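Local coordinates for protein lysyl oxidase (Pichia pastoris, PDB 1W7C) that probably oxidises primary amines, including peptidyl lysine, to aldehydes, using a topaquinone cofactor and a copper ion, at residues A[34-39]-A[85-90]; A[40-45]-A[53-58]; A[95-100]-A[133-138]. All coordinates share one frame; numbering follows the deposited sequence.

Contact 1. Residues A[34-39]-A[85-90]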
# COMPACT_ATOMS: atom_id res chain seq x y z
N ASP A 34 -2.25 43.33 20.79
CA ASP A 34 -2.44 44.63 21.45
C ASP A 34 -1.77 44.62 22.82
O ASP A 34 -1.11 45.60 23.22
CB ASP A 34 -3.93 44.97 21.59
CG ASP A 34 -4.60 45.37 20.27
OD1 ASP A 34 -3.93 45.61 19.23
OD2 ASP A 34 -5.84 45.48 20.21
N LEU A 35 -1.93 43.52 23.56
CA LEU A 35 -1.36 43.43 24.91
C LEU A 35 0.16 43.35 24.86
O LEU A 35 0.84 43.95 25.69
CB LEU A 35 -1.94 42.23 25.66
CG LEU A 35 -1.52 42.08 27.13
CD1 LEU A 35 -1.87 43.32 27.93
CD2 LEU A 35 -2.17 40.84 27.74
N LEU A 36 0.69 42.65 23.86
CA LEU A 36 2.13 42.60 23.68
C LEU A 36 2.65 44.01 23.38
O LEU A 36 3.68 44.41 23.95
CB LEU A 36 2.51 41.61 22.57
CG LEU A 36 2.30 40.14 22.91
CD1 LEU A 36 2.52 39.32 21.68
CD2 LEU A 36 3.25 39.66 24.00
N HIS A 37 1.94 44.76 22.54
CA HIS A 37 2.37 46.11 22.18
C HIS A 37 2.34 47.07 23.38
O HIS A 37 3.12 48.04 23.42
CB HIS A 37 1.52 46.68 21.03
CG HIS A 37 2.07 46.42 19.67
ND1 HIS A 37 2.99 47.26 19.07
CD2 HIS A 37 1.85 45.40 18.79
CE1 HIS A 37 3.28 46.79 17.87
NE2 HIS A 37 2.60 45.67 17.67
N SER A 38 1.43 46.85 24.32
CA SER A 38 1.32 47.73 25.49
C SER A 38 2.30 47.32 26.60
O SER A 38 2.63 48.10 27.46
CB SER A 38 -0.13 47.82 25.98
OG SER A 38 -0.55 46.62 26.58
N THR A 39 2.79 46.09 26.54
CA THR A 39 3.66 45.54 27.58
C THR A 39 5.15 45.73 27.27
O THR A 39 5.96 45.96 28.17
CB THR A 39 3.33 44.04 27.75
OG1 THR A 39 1.95 43.89 28.14
CG2 THR A 39 4.16 43.43 28.89
N THR A 85 2.76 32.64 22.29
CA THR A 85 3.36 33.65 21.41
C THR A 85 4.86 33.47 21.40
O THR A 85 5.45 32.96 22.33
CB THR A 85 2.98 35.07 21.90
OG1 THR A 85 3.64 35.35 23.16
CG2 THR A 85 1.46 35.17 22.20
N VAL A 86 5.47 33.81 20.29
CA VAL A 86 6.91 33.81 20.18
C VAL A 86 7.29 35.23 19.74
O VAL A 86 6.79 35.73 18.70
CB VAL A 86 7.44 32.75 19.18
CG1 VAL A 86 8.95 32.75 19.16
CG2 VAL A 86 6.85 31.35 19.52
N VAL A 87 8.18 35.84 20.52
CA VAL A 87 8.58 37.23 20.36
C VAL A 87 10.11 37.24 20.32
O VAL A 87 10.78 36.63 21.16
CB VAL A 87 8.06 38.10 21.53
CG1 VAL A 87 8.51 39.56 21.40
CG2 VAL A 87 6.54 37.98 21.66
N TYR A 88 10.66 37.95 19.35
CA TYR A 88 12.09 38.22 19.36
C TYR A 88 12.38 39.44 20.20
O TYR A 88 11.77 40.48 20.01
CB TYR A 88 12.63 38.43 17.95
CG TYR A 88 14.10 38.72 17.97
CD1 TYR A 88 15.03 37.71 18.20
CD2 TYR A 88 14.58 40.03 17.87
CE1 TYR A 88 16.38 37.98 18.27
CE2 TYR A 88 15.93 40.29 17.93
CZ TYR A 88 16.82 39.27 18.15
OH TYR A 88 18.17 39.52 18.18
N PHE A 89 13.28 39.27 21.15
CA PHE A 89 13.79 40.38 21.96
C PHE A 89 15.24 40.69 21.64
O PHE A 89 16.14 39.91 22.00
CB PHE A 89 13.66 40.08 23.44
CG PHE A 89 12.23 40.05 23.93
CD1 PHE A 89 11.57 38.84 24.06
CD2 PHE A 89 11.54 41.21 24.19
CE1 PHE A 89 10.27 38.79 24.48
CE2 PHE A 89 10.23 41.17 24.64
CZ PHE A 89 9.60 39.94 24.79
N GLY A 90 15.47 41.86 21.03
CA GLY A 90 16.79 42.33 20.71
C GLY A 90 17.25 43.52 21.53
O GLY A 90 18.38 43.93 21.39
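In the N2 domain of this copper amine oxidase, helix 26-39 packs against one face of an antiparallel sheet, and Leu36 reaches from the helix to strand 82-89. Its methyl CD1 does the touching, lying 4.2 Å from CG2 of Val87 and 4.3 Å from CB of Thr85. These two residues alternate with Val86 along the strand, so both turn their side chains to the helix while that of Val86 goes to the other face. CD1 of Leu36 lies anti to its CA (chi2 172°), so the methyl extends from the helix and reaches a strand whose nearest CA, that of Val87, is 9.0 Å from that of Leu36. A flexible, branched leucine suits this span, and the beta-branched valine and threonine suit the extended backbone opposite. In one of its two conformers, the buried hydroxyl of Thr85 is satisfied by a hydrogen bond to the carbonyl O of Leu100 on the next strand. Leu36 also rests on Val55 of strand 53-61, and Val87 on Leu100, so the leucine enters an apolar layer built by several strands. Such a layer is the ordinary packing of a helix on an antiparallel sheet in an alpha/beta domain, here the N2 domain.

Contact 2. Residues A[40-45]-A[53-58]. With NAG (2-acetamido-2-deoxy-beta-D-glucopyranose), chain Q.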
# COMPACT_ATOMS: atom_id res chain seq x y z
N TYR A 40 5.49 45.61 26.00
CA TYR A 40 6.86 45.69 25.51
C TYR A 40 6.94 46.75 24.41
O TYR A 40 5.91 47.14 23.85
CB TYR A 40 7.31 44.34 24.94
CG TYR A 40 7.08 43.16 25.86
CD1 TYR A 40 6.12 42.20 25.57
CD2 TYR A 40 7.82 42.99 26.99
CE1 TYR A 40 5.91 41.12 26.41
CE2 TYR A 40 7.60 41.93 27.84
CZ TYR A 40 6.67 40.98 27.53
OH TYR A 40 6.46 39.92 28.36
N ASN A 41 8.15 47.21 24.11
CA ASN A 41 8.37 48.05 22.93
C ASN A 41 8.50 47.15 21.72
O ASN A 41 9.56 46.55 21.49
CB ASN A 41 9.67 48.84 23.17
CG ASN A 41 9.94 49.91 22.12
OD1 ASN A 41 9.35 49.92 21.04
ND2 ASN A 41 10.85 50.83 22.47
N ILE A 42 7.40 47.03 20.98
CA ILE A 42 7.33 46.16 19.81
C ILE A 42 7.46 47.01 18.55
O ILE A 42 6.72 48.00 18.37
CB ILE A 42 5.99 45.38 19.81
CG1 ILE A 42 5.84 44.49 21.05
CG2 ILE A 42 5.82 44.58 18.52
CD1 ILE A 42 6.93 43.46 21.24
N THR A 43 8.39 46.61 17.69
CA THR A 43 8.60 47.21 16.38
C THR A 43 7.88 46.36 15.32
O THR A 43 7.88 45.12 15.41
CB THR A 43 10.11 47.25 16.11
OG1 THR A 43 10.75 48.06 17.10
CG2 THR A 43 10.43 47.90 14.75
N GLU A 44 7.27 47.02 14.34
CA GLU A 44 6.70 46.31 13.18
C GLU A 44 7.81 45.56 12.47
O GLU A 44 8.91 46.08 12.31
CB GLU A 44 6.05 47.29 12.21
CG GLU A 44 4.82 47.99 12.76
CD GLU A 44 4.42 49.19 11.91
OE1 GLU A 44 4.89 50.32 12.21
OE2 GLU A 44 3.65 49.01 10.95
N VAL A 45 7.50 44.36 12.00
CA VAL A 45 8.48 43.49 11.39
C VAL A 45 9.15 44.17 10.20
O VAL A 45 10.35 43.99 9.97
CB VAL A 45 7.82 42.16 11.00
CG1 VAL A 45 8.78 41.31 10.18
CG2 VAL A 45 7.35 41.39 12.30
N ASN A 53 12.70 44.51 19.08
CA ASN A 53 11.80 43.45 19.52
C ASN A 53 10.66 43.38 18.54
O ASN A 53 10.16 44.42 18.11
CB ASN A 53 11.19 43.72 20.90
CG ASN A 53 12.20 44.16 21.92
OD1 ASN A 53 13.30 43.63 22.01
ND2 ASN A 53 11.80 45.13 22.76
N TYR A 54 10.22 42.18 18.20
CA TYR A 54 9.08 42.03 17.31
C TYR A 54 8.39 40.70 17.51
O TYR A 54 8.97 39.75 17.99
CB TYR A 54 9.48 42.18 15.85
CG TYR A 54 10.61 41.28 15.38
CD1 TYR A 54 10.36 40.03 14.87
CD2 TYR A 54 11.92 41.71 15.44
CE1 TYR A 54 11.39 39.21 14.42
CE2 TYR A 54 12.99 40.90 15.02
CZ TYR A 54 12.71 39.66 14.50
OH TYR A 54 13.78 38.89 14.08
N VAL A 55 7.11 40.66 17.16
CA VAL A 55 6.33 39.45 17.35
C VAL A 55 6.38 38.55 16.11
O VAL A 55 6.12 39.00 14.98
CB VAL A 55 4.85 39.82 17.69
CG1 VAL A 55 3.97 38.57 17.89
CG2 VAL A 55 4.79 40.68 18.94
N LEU A 56 6.65 37.27 16.32
CA LEU A 56 6.60 36.30 15.21
C LEU A 56 5.25 35.60 15.09
O LEU A 56 4.62 35.65 14.04
CB LEU A 56 7.69 35.23 15.34
CG LEU A 56 9.11 35.59 15.00
CD1 LEU A 56 9.75 36.30 16.17
CD2 LEU A 56 9.89 34.31 14.64
N TRP A 57 4.87 34.92 16.18
CA TRP A 57 3.76 33.97 16.17
C TRP A 57 2.83 34.19 17.36
O TRP A 57 3.28 34.58 18.44
CB TRP A 57 4.31 32.54 16.22
CG TRP A 57 5.08 32.18 15.00
CD1 TRP A 57 4.79 32.53 13.70
CD2 TRP A 57 6.30 31.43 14.95
NE1 TRP A 57 5.75 32.02 12.86
CE2 TRP A 57 6.68 31.34 13.60
CE3 TRP A 57 7.10 30.81 15.92
CZ2 TRP A 57 7.84 30.68 13.19
CZ3 TRP A 57 8.26 30.15 15.52
CH2 TRP A 57 8.62 30.09 14.16
N ILE A 58 1.54 33.97 17.11
CA ILE A 58 0.49 34.00 18.12
C ILE A 58 -0.52 32.91 17.76
O ILE A 58 -1.14 33.00 16.71
CB ILE A 58 -0.26 35.35 18.17
CG1 ILE A 58 0.70 36.51 18.46
CG2 ILE A 58 -1.36 35.27 19.21
CD1 ILE A 58 0.05 37.89 18.35
C1 NAG Q . 11.28 51.73 21.42
C2 NAG Q . 11.66 52.96 22.24
C3 NAG Q . 12.27 54.02 21.32
C4 NAG Q . 13.37 53.44 20.44
C5 NAG Q . 12.94 52.13 19.79
C6 NAG Q . 14.13 51.48 19.10
C7 NAG Q . 10.45 53.99 24.13
C8 NAG Q . 9.13 54.52 24.59
N2 NAG Q . 10.48 53.51 22.88
O3 NAG Q . 12.80 55.08 22.09
O4 NAG Q . 13.70 54.38 19.44
O5 NAG Q . 12.44 51.24 20.77
O6 NAG Q . 13.75 50.20 18.62
O7 NAG Q . 11.42 54.01 24.90
O HOH W 1 11.36 47.15 19.52
O HOH W 2 6.04 42.94 15.59
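The carbonyl O of Asn41 is gripped twice, by the side-chain amide of Asn53 and by a water. Asn53 ND2 donates to Asn41 O over 2.9 Å, the nitrogen tilted from the carbonyl plane and the N-H...O angle 148°. The water donates to the same oxygen, accepts from Asn53 N and hydrogen-bonds to Thr43 OG1 at 2.7 Å, a hydroxyl that chi1 of -61° sets beside its backbone N. Between these links runs the straighter of the two direct bonds, Thr43 N to Asn53 O, 2.8 Å at 169°. A second water carries the pairing on, giving its proton to Thr43 O and accepting from Val55 N. Asparagine suits position 53 because its amide donates and accepts: ND2 also hydrogen-bonds to Glu91 OE1, and OD1 accepts from Gly90 N. Apolar groups flank the polar row: Ile42 CG2 lies 4.1 Å from Val55 CG2, and Val45 CG2 comes obliquely to the Tyr54 ring, 4.2 Å from CD1. Asn41 ND2 is bonded to C1 of an N-acetylglucosamine, and Asn41-Ile42-Thr43 is an N-glycosylation sequon. One backbone bond, the Asn53 amide and two waters hold the sequon to the strand; the Asn41 side chain, used for the sugar, takes no part.

Contact 3. Residues A[95-100]-A[133-138]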
# COMPACT_ATOMS: atom_id res chain seq x y z
N GLY A 95 20.52 39.02 21.95
CA GLY A 95 19.21 38.74 21.40
C GLY A 95 18.79 37.31 21.61
O GLY A 95 19.62 36.41 21.70
N TYR A 96 17.48 37.12 21.69
CA TYR A 96 16.90 35.78 21.80
C TYR A 96 15.45 35.84 21.40
O TYR A 96 14.84 36.89 21.47
CB TYR A 96 17.05 35.26 23.24
CG TYR A 96 16.48 36.18 24.29
CD1 TYR A 96 15.14 36.11 24.65
CD2 TYR A 96 17.27 37.15 24.88
CE1 TYR A 96 14.61 36.96 25.60
CE2 TYR A 96 16.74 38.01 25.82
CZ TYR A 96 15.42 37.92 26.18
OH TYR A 96 14.90 38.78 27.12
N PHE A 97 14.92 34.70 20.99
CA PHE A 97 13.48 34.52 20.86
C PHE A 97 12.96 33.99 22.19
O PHE A 97 13.62 33.16 22.81
CB PHE A 97 13.14 33.53 19.72
CG PHE A 97 13.61 33.97 18.38
CD1 PHE A 97 14.94 33.82 18.00
CD2 PHE A 97 12.73 34.58 17.50
CE1 PHE A 97 15.36 34.28 16.76
CE2 PHE A 97 13.14 34.99 16.26
CZ PHE A 97 14.46 34.87 15.90
N GLU A 98 11.78 34.44 22.61
CA GLU A 98 11.17 33.88 23.79
C GLU A 98 9.73 33.49 23.53
O GLU A 98 8.98 34.23 22.89
CB GLU A 98 11.29 34.79 25.02
CG GLU A 98 10.93 34.04 26.32
CD GLU A 98 11.30 34.75 27.59
OE1 GLU A 98 11.50 35.98 27.55
OE2 GLU A 98 11.31 34.07 28.65
N GLU A 99 9.37 32.31 24.03
CA GLU A 99 8.00 31.85 24.00
C GLU A 99 7.34 32.34 25.29
O GLU A 99 7.91 32.18 26.40
CB GLU A 99 7.99 30.31 23.90
CG GLU A 99 8.79 29.79 22.72
CD GLU A 99 8.63 28.31 22.46
OE1 GLU A 99 7.51 27.91 22.04
OE2 GLU A 99 9.61 27.59 22.69
N LEU A 100 6.16 32.92 25.13
CA LEU A 100 5.39 33.50 26.19
C LEU A 100 3.94 33.01 26.10
O LEU A 100 3.37 32.93 25.03
CB LEU A 100 5.40 35.04 26.08
CG LEU A 100 6.79 35.70 26.08
CD1 LEU A 100 6.62 37.17 25.73
CD2 LEU A 100 7.52 35.54 27.38
N HIS A 133 15.51 31.12 15.01
CA HIS A 133 14.69 30.83 13.85
C HIS A 133 15.21 31.61 12.65
O HIS A 133 15.58 32.80 12.76
CB HIS A 133 13.25 31.22 14.13
CG HIS A 133 12.30 30.86 13.04
ND1 HIS A 133 12.11 29.57 12.62
CD2 HIS A 133 11.53 31.63 12.24
CE1 HIS A 133 11.23 29.56 11.63
NE2 HIS A 133 10.90 30.80 11.36
N LEU A 134 15.21 30.95 11.50
CA LEU A 134 15.52 31.62 10.24
C LEU A 134 14.29 32.41 9.81
O LEU A 134 13.48 31.96 9.01
CB LEU A 134 15.91 30.59 9.18
CG LEU A 134 16.31 31.14 7.81
CD1 LEU A 134 17.49 32.13 7.91
CD2 LEU A 134 16.66 30.00 6.85
N ASP A 135 14.16 33.58 10.42
CA ASP A 135 12.99 34.39 10.28
C ASP A 135 13.20 35.41 9.17
O ASP A 135 14.25 35.44 8.52
CB ASP A 135 12.54 35.03 11.61
CG ASP A 135 13.43 36.11 12.11
OD1 ASP A 135 13.00 36.72 13.13
OD2 ASP A 135 14.57 36.37 11.63
N ARG A 136 12.21 36.26 8.94
CA ARG A 136 12.26 37.21 7.82
C ARG A 136 13.47 38.13 7.97
O ARG A 136 14.10 38.49 6.98
CB ARG A 136 10.99 38.03 7.74
CG ARG A 136 9.83 37.25 7.22
CD ARG A 136 8.59 38.05 6.97
NE ARG A 136 7.56 37.17 6.45
CZ ARG A 136 6.28 37.47 6.35
NH1 ARG A 136 5.84 38.68 6.70
NH2 ARG A 136 5.44 36.58 5.85
N ILE A 137 13.77 38.51 9.20
CA ILE A 137 14.87 39.45 9.49
C ILE A 137 16.23 38.80 9.22
O ILE A 137 17.08 39.39 8.53
CB ILE A 137 14.73 39.97 10.95
CG1 ILE A 137 13.38 40.68 11.18
CG2 ILE A 137 15.91 40.88 11.30
CD1 ILE A 137 13.02 41.67 10.12
N LYS A 138 16.43 37.58 9.70
CA LYS A 138 17.68 36.88 9.45
C LYS A 138 17.85 36.51 7.98
O LYS A 138 18.96 36.60 7.46
CB LYS A 138 17.82 35.64 10.34
CG LYS A 138 19.18 34.97 10.24
CD LYS A 138 19.48 34.14 11.47
CE LYS A 138 20.06 34.98 12.61
NZ LYS A 138 20.11 34.27 13.93
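Strand 96-103 and the turn leading into helix 136-150 approach with their backbones well apart, the CA atoms of Phe97 and His133 being 8.0 Å from each other, so the ring of Phe97 has to span the distance. Its chi1 of -61° sets CG opposite the carbonyl carbon and sends the ring to the turn, where two residues receive it in different ways. His133 lies over one face: its CB stands 4.2 Å above the ring plane, displaced to the rim, and its backbone N is 3.6 Å from Phe97 CE1. The imidazole itself leads away from the phenylalanine and meets the ring of Trp57 edge to face. Asp135 comes to the ring's edge instead. Its OD1 lies in the ring plane, 3.6 Å from CE2, with the carboxylate turned 75° from the ring; an oxygen placed there faces the slightly positive C-H rim, which is probably a mildly favourable electrostatic contact. Phenylalanine suits the site because its flat ring can offer a face to one partner and a rim to the other.

Asp135 is also the N-cap of the helix. CG sits between the backbone N and the carbonyl carbon, and OD2 accepts from Lys138 N at 2.9 Å and 167°, nearly along its C-O axis. OD1 is taken by the hydroxyl of Tyr54, so each carboxylate oxygen has its own hydrogen-bond partner, and the helix dipole would probably help to stabilise the negative charge. Leu134, just before it, centres an inverse gamma turn that precedes the helix. Backbone pairing with Leu127 of strand 126-128 places Phe97 in the sheet; Phe97, the bond from Tyr54 to Asp135, and Leu56 of strand 53-61, which touches Phe97, His133 and Asp135 alike, join the start of helix 136-150 to it.

In the fold
All three contacts gather round one antiparallel sheet, on the same side of the chain's centre. Contacts 1 and 2 are only 5 Å apart between centres, and contact 3 lies about 12 Å from the first and 10 Å from the second. Strand 82-89 runs between strands 53-61 and 96-103, so each contact brings one of three adjacent strands. Along the chain, contact 2 is nested within the loop closed by contact 1, and contact 3 follows them. The sheet of the N2 domain is thus held at contacts 1 and 2 by helix 26-39 and that helix's exit chain, and at contact 3 by the start of helix 136-150.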